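Lytic Polysaccharide Monooxygenase (Phytophthora infestans, PDB 6Z5Y) probably uses a bound copper ion to cleave plant cell-wall pectin oxidatively during infection, this chain being the copper-binding domain of a longer secreted protein. Local coordinates at residues H1-A13 with P83-H96. Numbering follows the deposited sequence. Where two conformers were deposited one is given.
Sequences HGYIAKPAPSWKA and PSDGTATFSRGIVH. With CU (copper (II) ion), chain C.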
ATOM      1  N   HIS A   1       0.507  -5.510  -8.828  1.00 10.70           N
ATOM      2  CA  HIS A   1       1.570  -6.269  -8.178  1.00  8.89           C
ATOM      3  C   HIS A   1       2.710  -5.360  -7.732  1.00  8.25           C
ATOM      4  O   HIS A   1       2.910  -4.266  -8.284  1.00  9.27           O
ATOM      5  CB  HIS A   1       2.046  -7.394  -9.071  1.00 10.78           C
ATOM      6  CG  HIS A   1       1.020  -8.494  -9.168  1.00 10.97           C
ATOM      7  ND1 HIS A   1      -0.276  -8.274  -9.643  1.00 12.00           N
ATOM      8  CD2 HIS A   1       1.072  -9.793  -8.808  1.00 12.42           C
ATOM      9  CE1 HIS A   1      -0.939  -9.413  -9.604  1.00 13.42           C
ATOM     10  NE2 HIS A   1      -0.131 -10.365  -9.108  1.00 13.73           N
ATOM     11  N   GLY A   2       3.479  -5.845  -6.794  1.00  8.21           N
ATOM     12  CA  GLY A   2       4.652  -5.123  -6.318  1.00  8.32           C
ATOM     13  C   GLY A   2       4.707  -5.058  -4.809  1.00  7.95           C
ATOM     14  O   GLY A   2       3.711  -5.266  -4.116  1.00  8.22           O
ATOM     15  N   TYR A   3       5.883  -4.691  -4.310  1.00  7.80           N
ATOM     16  CA  TYR A   3       6.154  -4.506  -2.882  1.00  7.86           C
ATOM     17  C   TYR A   3       7.088  -3.305  -2.763  1.00  7.20           C
ATOM     18  O   TYR A   3       7.889  -3.042  -3.680  1.00  7.57           O
ATOM     19  CB  TYR A   3       6.737  -5.779  -2.230  1.00  8.16           C
ATOM     20  CG  TYR A   3       7.970  -6.321  -2.898  1.00  8.26           C
ATOM     21  CD1 TYR A   3       7.857  -7.199  -3.973  1.00  9.73           C
ATOM     22  CD2 TYR A   3       9.243  -5.935  -2.528  1.00  8.25           C
ATOM     23  CE1 TYR A   3       8.970  -7.656  -4.663  1.00 10.78           C
ATOM     24  CE2 TYR A   3      10.359  -6.412  -3.189  1.00  9.94           C
ATOM     25  CZ  TYR A   3      10.214  -7.253  -4.262  1.00 11.07           C
ATOM     26  OH  TYR A   3      11.289  -7.664  -4.993  1.00 13.61           O
ATOM     27  N   ILE A   4       7.125  -2.701  -1.592  1.00  7.34           N
ATOM     28  CA  ILE A   4       8.200  -1.733  -1.317  0.80  7.53           C
ATOM     29  C   ILE A   4       9.502  -2.509  -1.200  1.00  7.05           C
ATOM     30  O   ILE A   4       9.615  -3.442  -0.375  1.00  7.68           O
ATOM     31  CB  ILE A   4       7.897  -0.886  -0.084  0.80  8.96           C
ATOM     32  CG1 ILE A   4       6.756   0.074  -0.399  0.80  9.93           C
ATOM     33  CG2 ILE A   4       9.152  -0.159   0.380  0.80  9.04           C
ATOM     34  CD1 ILE A   4       6.418   1.012   0.726  0.80 10.06           C
ATOM     35  N   ALA A   5      10.457  -2.139  -2.029  1.00  6.81           N
ATOM     36  CA  ALA A   5      11.745  -2.826  -2.129  1.00  7.39           C
ATOM     37  C   ALA A   5      12.847  -2.105  -1.364  1.00  7.68           C
ATOM     38  O   ALA A   5      13.827  -2.771  -0.980  1.00  8.57           O
ATOM     39  CB  ALA A   5      12.126  -2.985  -3.571  1.00  8.49           C
ATOM     40  N   LYS A   6      12.741  -0.817  -1.183  1.00  7.46           N
ATOM     41  CA  LYS A   6      13.697  -0.008  -0.419  0.60  7.74           C
ATOM     42  C   LYS A   6      12.867   0.947   0.404  1.00  7.59           C
ATOM     43  O   LYS A   6      12.119   1.725  -0.157  1.00  8.48           O
ATOM     44  CB  LYS A   6      14.584   0.729  -1.400  0.60  9.51           C
ATOM     45  CG  LYS A   6      15.804   1.345  -0.788  0.60 11.56           C
ATOM     46  CD  LYS A   6      16.733   1.925  -1.817  0.60 13.01           C
ATOM     47  CE  LYS A   6      18.020   2.414  -1.210  0.60 16.28           C
ATOM     48  NZ  LYS A   6      18.779   3.208  -2.192  0.60 17.31           N
ATOM     49  N   PRO A   7      12.935   0.901   1.733  1.00  7.35           N
ATOM     50  CA  PRO A   7      13.749  -0.028   2.531  1.00  7.58           C
ATOM     51  C   PRO A   7      13.329  -1.484   2.318  1.00  7.95           C
ATOM     52  O   PRO A   7      12.190  -1.772   1.950  1.00  8.24           O
ATOM     53  CB  PRO A   7      13.486   0.445   3.962  1.00  8.09           C
ATOM     54  CG  PRO A   7      12.133   1.066   3.898  1.00  8.77           C
ATOM     55  CD  PRO A   7      12.071   1.744   2.554  1.00  7.77           C
ATOM     56  N   ALA A   8      14.273  -2.387   2.539  1.00  8.25           N
ATOM     57  CA  ALA A   8      14.074  -3.779   2.124  1.00  9.08           C
ATOM     58  C   ALA A   8      13.208  -4.528   3.112  1.00  8.08           C
ATOM     59  O   ALA A   8      13.516  -4.619   4.307  1.00  8.25           O
ATOM     60  CB  ALA A   8      15.397  -4.461   2.006  1.00 11.29           C
ATOM     61  N   PRO A   9      12.171  -5.210   2.613  1.00  8.67           N
ATOM     62  CA  PRO A   9      11.377  -6.120   3.420  0.60  8.41           C
ATOM     63  C   PRO A   9      12.103  -7.444   3.667  1.00  8.50           C
ATOM     64  O   PRO A   9      12.995  -7.804   2.931  1.00  9.86           O
ATOM     65  CB  PRO A   9      10.181  -6.392   2.509  0.60  9.76           C
ATOM     66  CG  PRO A   9      10.768  -6.323   1.100  0.60 10.12           C
ATOM     67  CD  PRO A   9      11.800  -5.239   1.188  0.60 10.52           C
ATOM     68  N   SER A  10      11.606  -8.108   4.689  1.00  8.67           N
ATOM     69  CA  SER A  10      11.886  -9.523   4.956  1.00  9.79           C
ATOM     70  C   SER A  10      10.621 -10.300   4.647  1.00  8.95           C
ATOM     71  O   SER A  10       9.532  -9.731   4.656  1.00  8.86           O
ATOM     72  CB  SER A  10      12.333  -9.732   6.398  1.00 11.04           C
ATOM     73  OG  SER A  10      13.500  -8.969   6.701  1.00 12.76           O
ATOM     74  N   TRP A  11      10.756 -11.601   4.476  1.00  9.92           N
ATOM     75  CA  TRP A  11       9.640 -12.435   4.007  1.00 10.79           C
ATOM     76  C   TRP A  11       9.374 -13.552   5.005  1.00 11.39           C
ATOM     77  O   TRP A  11      10.322 -14.157   5.526  1.00 12.65           O
ATOM     78  CB  TRP A  11       9.924 -12.985   2.610  1.00 12.06           C
ATOM     79  CG  TRP A  11      10.188 -11.862   1.659  1.00 13.37           C
ATOM     80  CD1 TRP A  11      11.387 -11.324   1.295  1.00 14.69           C
ATOM     81  CD2 TRP A  11       9.199 -11.044   1.017  1.00 11.24           C
ATOM     82  NE1 TRP A  11      11.203 -10.245   0.463  1.00 15.16           N
ATOM     83  CE2 TRP A  11       9.870 -10.063   0.255  1.00 12.52           C
ATOM     84  CE3 TRP A  11       7.809 -11.085   0.972  1.00 10.06           C
ATOM     85  CZ2 TRP A  11       9.198  -9.162  -0.550  1.00 12.86           C
ATOM     86  CZ3 TRP A  11       7.155 -10.181   0.167  1.00 10.67           C
ATOM     87  CH2 TRP A  11       7.833  -9.211  -0.569  1.00 11.00           C
ATOM     88  N   LYS A  12       8.096 -13.872   5.204  0.50 10.97           N
ATOM     89  CA  LYS A  12       7.704 -14.944   6.165  0.50 11.83           C
ATOM     90  C   LYS A  12       7.809 -16.326   5.527  0.50 12.97           C
ATOM     91  O   LYS A  12       8.484 -17.203   6.134  0.50 17.39           O
ATOM     92  CB  LYS A  12       6.258 -14.760   6.620  0.50 14.66           C
ATOM     93  CG  LYS A  12       5.989 -13.617   7.582  0.50 15.06           C
ATOM     94  CD  LYS A  12       4.547 -13.639   8.034  0.50 17.12           C
ATOM     95  CE  LYS A  12       3.952 -12.300   8.398  0.50 17.79           C
ATOM     96  NZ  LYS A  12       2.597 -12.139   7.825  0.50 15.99           N
ATOM     97  N   ALA A  13       7.119 -16.499   4.398  0.50 13.34           N
ATOM     98  CA  ALA A  13       6.834 -17.798   3.744  0.50 15.28           C
ATOM     99  C   ALA A  13       7.421 -17.799   2.342  0.50 13.73           C
ATOM    100  O   ALA A  13       7.973 -18.813   1.941  0.50 16.15           O
ATOM    101  CB  ALA A  13       5.351 -18.085   3.700  0.50 18.20           C
ATOM    102  N   PRO A  83      16.032   4.814   3.839  1.00 10.88           N
ATOM    103  CA  PRO A  83      16.696   5.590   2.787  1.00 10.39           C
ATOM    104  C   PRO A  83      17.076   6.978   3.284  1.00  9.48           C
ATOM    105  O   PRO A  83      16.396   7.562   4.106  1.00 11.15           O
ATOM    106  CB  PRO A  83      15.653   5.647   1.667  1.00 11.47           C
ATOM    107  CG  PRO A  83      14.851   4.366   1.890  1.00 11.58           C
ATOM    108  CD  PRO A  83      14.750   4.259   3.385  1.00 11.12           C
ATOM    109  N   SER A  84      18.121   7.546   2.699  1.00 10.29           N
ATOM    110  CA  SER A  84      18.661   8.856   3.113  1.00  9.88           C
ATOM    111  C   SER A  84      18.116   9.985   2.229  1.00  8.98           C
ATOM    112  O   SER A  84      18.556  11.136   2.430  1.00 10.56           O
ATOM    113  CB  SER A  84      20.178   8.848   3.080  1.00 12.23           C
ATOM    114  OG  SER A  84      20.615   8.654   1.771  1.00 13.81           O
ATOM    115  N   ASP A  85      17.198   9.718   1.318  1.00  8.61           N
ATOM    116  CA  ASP A  85      16.719  10.702   0.343  1.00  8.24           C
ATOM    117  C   ASP A  85      15.222  10.928   0.427  1.00  7.95           C
ATOM    118  O   ASP A  85      14.637  11.403  -0.543  1.00  8.36           O
ATOM    119  CB  ASP A  85      17.151  10.342  -1.070  1.00  8.87           C
ATOM    120  CG  ASP A  85      16.497   9.091  -1.585  1.00 10.22           C
ATOM    121  OD1 ASP A  85      15.791   8.424  -0.787  1.00 10.44           O
ATOM    122  OD2 ASP A  85      16.712   8.796  -2.763  1.00 13.41           O
ATOM    123  N   GLY A  86      14.586  10.605   1.548  1.00  7.79           N
ATOM    124  CA  GLY A  86      13.170  10.960   1.689  1.00  8.35           C
ATOM    125  C   GLY A  86      12.249  10.250   0.726  1.00  8.11           C
ATOM    126  O   GLY A  86      11.210  10.796   0.355  1.00  8.97           O
ATOM    127  N   THR A  87      12.605   9.033   0.351  1.00  8.01           N
ATOM    128  CA  THR A  87      11.811   8.228  -0.558  1.00  7.80           C
ATOM    129  C   THR A  87      11.600   6.831   0.023  1.00  7.58           C
ATOM    130  O   THR A  87      12.320   6.387   0.924  1.00  7.85           O
ATOM    131  CB  THR A  87      12.470   8.059  -1.923  1.00  9.33           C
ATOM    132  OG1 THR A  87      13.625   7.213  -1.857  1.00 10.33           O
ATOM    133  CG2 THR A  87      12.785   9.380  -2.587  1.00 10.41           C
ATOM    134  N   ALA A  88      10.646   6.127  -0.575  1.00  7.13           N
ATOM    135  CA  ALA A  88      10.576   4.658  -0.559  1.00  7.19           C
ATOM    136  C   ALA A  88      10.473   4.231  -2.012  1.00  7.56           C
ATOM    137  O   ALA A  88       9.841   4.927  -2.799  1.00  9.27           O
ATOM    138  CB  ALA A  88       9.411   4.149   0.278  1.00  7.61           C
ATOM    139  N   THR A  89      11.044   3.112  -2.360  1.00  7.32           N
ATOM    140  CA  THR A  89      11.060   2.676  -3.757  1.00  7.43           C
ATOM    141  C   THR A  89      10.284   1.380  -3.902  1.00  6.78           C
ATOM    142  O   THR A  89      10.531   0.426  -3.165  1.00  7.18           O
ATOM    143  CB  THR A  89      12.489   2.495  -4.245  1.00  8.64           C
ATOM    144  OG1 THR A  89      13.215   3.686  -3.975  1.00 12.26           O
ATOM    145  CG2 THR A  89      12.555   2.217  -5.719  1.00  9.77           C
ATOM    146  N   PHE A  90       9.381   1.351  -4.870  1.00  7.08           N
ATOM    147  CA  PHE A  90       8.622   0.137  -5.162  1.00  7.25           C
ATOM    148  C   PHE A  90       9.489  -0.841  -5.943  1.00  7.09           C
ATOM    149  O   PHE A  90      10.514  -0.489  -6.555  1.00  8.01           O
ATOM    150  CB  PHE A  90       7.359   0.494  -5.942  1.00  7.89           C
ATOM    151  CG  PHE A  90       6.148  -0.371  -5.664  1.00  7.45           C
ATOM    152  CD1 PHE A  90       5.767  -0.689  -4.374  1.00  8.29           C
ATOM    153  CD2 PHE A  90       5.370  -0.807  -6.715  1.00  8.04           C
ATOM    154  CE1 PHE A  90       4.608  -1.409  -4.127  1.00  8.55           C
ATOM    155  CE2 PHE A  90       4.195  -1.488  -6.455  1.00  9.65           C
ATOM    156  CZ  PHE A  90       3.823  -1.811  -5.176  1.00  9.38           C
ATOM    157  N   SER A  91       9.027  -2.078  -6.013  1.00  7.20           N
ATOM    158  CA  SER A  91       9.802  -3.155  -6.659  1.00  7.39           C
ATOM    159  C   SER A  91       9.687  -3.076  -8.179  1.00  7.79           C
ATOM    160  O   SER A  91      10.504  -3.714  -8.851  1.00  8.38           O
ATOM    161  CB  SER A  91       9.343  -4.518  -6.167  1.00  8.22           C
ATOM    162  OG  SER A  91       8.006  -4.778  -6.579  1.00  7.83           O
ATOM    163  N   ARG A  92       8.722  -2.329  -8.684  1.00  7.72           N
ATOM    164  CA  ARG A  92       8.408  -2.237 -10.108  1.00  7.98           C
ATOM    165  C   ARG A  92       7.588  -0.976 -10.265  1.00  7.96           C
ATOM    166  O   ARG A  92       7.404  -0.204  -9.293  1.00  8.65           O
ATOM    167  CB  ARG A  92       7.675  -3.505 -10.578  1.00  8.41           C
ATOM    168  CG  ARG A  92       6.381  -3.762  -9.815  1.00  8.52           C
ATOM    169  CD  ARG A  92       5.447  -4.732 -10.520  1.00  9.65           C
ATOM    170  NE  ARG A  92       6.091  -6.034 -10.712  1.00  9.51           N
ATOM    171  CZ  ARG A  92       5.817  -6.878 -11.701  1.00 10.59           C
ATOM    172  NH1 ARG A  92       4.877  -6.603 -12.571  1.00 11.79           N
ATOM    173  NH2 ARG A  92       6.539  -7.966 -11.794  1.00 11.22           N
ATOM    174  N   GLY A  93       7.076  -0.750 -11.460  1.00  8.29           N
ATOM    175  CA  GLY A  93       6.102   0.311 -11.670  1.00  8.75           C
ATOM    176  C   GLY A  93       4.744  -0.075 -11.154  1.00  8.37           C
ATOM    177  O   GLY A  93       4.478  -1.273 -10.910  1.00 10.24           O
ATOM    178  N   ILE A  94       3.879   0.907 -11.045  1.00  9.03           N
ATOM    179  CA  ILE A  94       2.514   0.683 -10.547  1.00  9.26           C
ATOM    180  C   ILE A  94       1.535   0.643 -11.729  1.00  9.78           C
ATOM    181  O   ILE A  94       1.461   1.630 -12.476  1.00 11.55           O
ATOM    182  CB  ILE A  94       2.135   1.754  -9.516  1.00  9.76           C
ATOM    183  CG1 ILE A  94       3.025   1.683  -8.279  1.00 10.67           C
ATOM    184  CG2 ILE A  94       0.659   1.645  -9.190  1.00 10.36           C
ATOM    185  CD1 ILE A  94       2.852   2.852  -7.343  1.00 12.67           C
ATOM    186  N   VAL A  95       0.830  -0.478 -11.896  1.00 10.26           N
ATOM    187  CA  VAL A  95      -0.014  -0.686 -13.093  1.00 10.95           C
ATOM    188  C   VAL A  95      -1.461  -0.868 -12.734  1.00  9.73           C
ATOM    189  O   VAL A  95      -2.212  -1.229 -13.630  1.00 11.02           O
ATOM    190  CB  VAL A  95       0.458  -1.873 -13.968  1.00 13.77           C
ATOM    191  CG1 VAL A  95       1.909  -1.776 -14.354  1.00 15.12           C
ATOM    192  CG2 VAL A  95       0.119  -3.222 -13.323  1.00 15.11           C
ATOM    193  N   HIS A  96      -1.872  -0.641 -11.489  1.00  8.65           N
ATOM    194  CA  HIS A  96      -3.296  -0.649 -11.126  1.00  9.11           C
ATOM    195  C   HIS A  96      -3.641   0.660 -10.454  1.00  8.81           C
ATOM    196  O   HIS A  96      -2.835   1.158  -9.666  1.00  9.26           O
ATOM    197  CB  HIS A  96      -3.656  -1.772 -10.155  1.00  9.19           C
ATOM    198  CG  HIS A  96      -3.084  -3.100 -10.521  1.00  9.80           C
ATOM    199  ND1 HIS A  96      -3.376  -3.754 -11.697  1.00 11.40           N
ATOM    200  CD2 HIS A  96      -2.290  -3.934  -9.827  1.00 10.36           C
ATOM    201  CE1 HIS A  96      -2.726  -4.909 -11.712  1.00 12.42           C
ATOM    202  NE2 HIS A  96      -2.069  -5.060 -10.573  1.00 10.76           N
TER
HETATM  203 CU    CU C 201      -0.998  -6.559 -10.050  1.00 12.29          CU
HETATM  204  O   HOH W   1       2.242  -2.750 -10.485  1.00 10.21           O
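The F90 ring packs against the backbone of G2 and Y3: Y3 N stands over one face, offset toward the rim, and CZ comes within 3.4 Å of G2 C. The I4 side chain runs at about a right angle to that of F90, CG1 against CD1, and its CG2 reaches the methyl of A88. At the far end the P7 and P83 rings cross, CD to CD. S91 CB makes a CH-pi contact over the centre of the Y3 ring, 3.5 Å from its centroid, while W11 CZ2 lies over the opposite face, toward the rim. With S91 chi1 at 66°, OG lies between backbone N and carbonyl carbon and accepts a hydrogen bond from Y3 N (3.1 Å). Strands 4-6 and 88-90 pair antiparallel through a classic beta bulge: T89 O accepts from both A5 N (2.8 Å) and K6 N, and T89 N returns a bond to K6 O. Towards the metal, one water donates to H1 O and G93 O and accepts from V95 N. H1 N and ND1 bind copper at 2.2 and 1.9 Å, and H96 NE2 binds at 1.9 Å. This is the histidine brace of lytic polysaccharide monooxygenases, with Y164 completing the site; pairing and water bridge probably help hold both copper-binding ends, consistent with a preorganised centre.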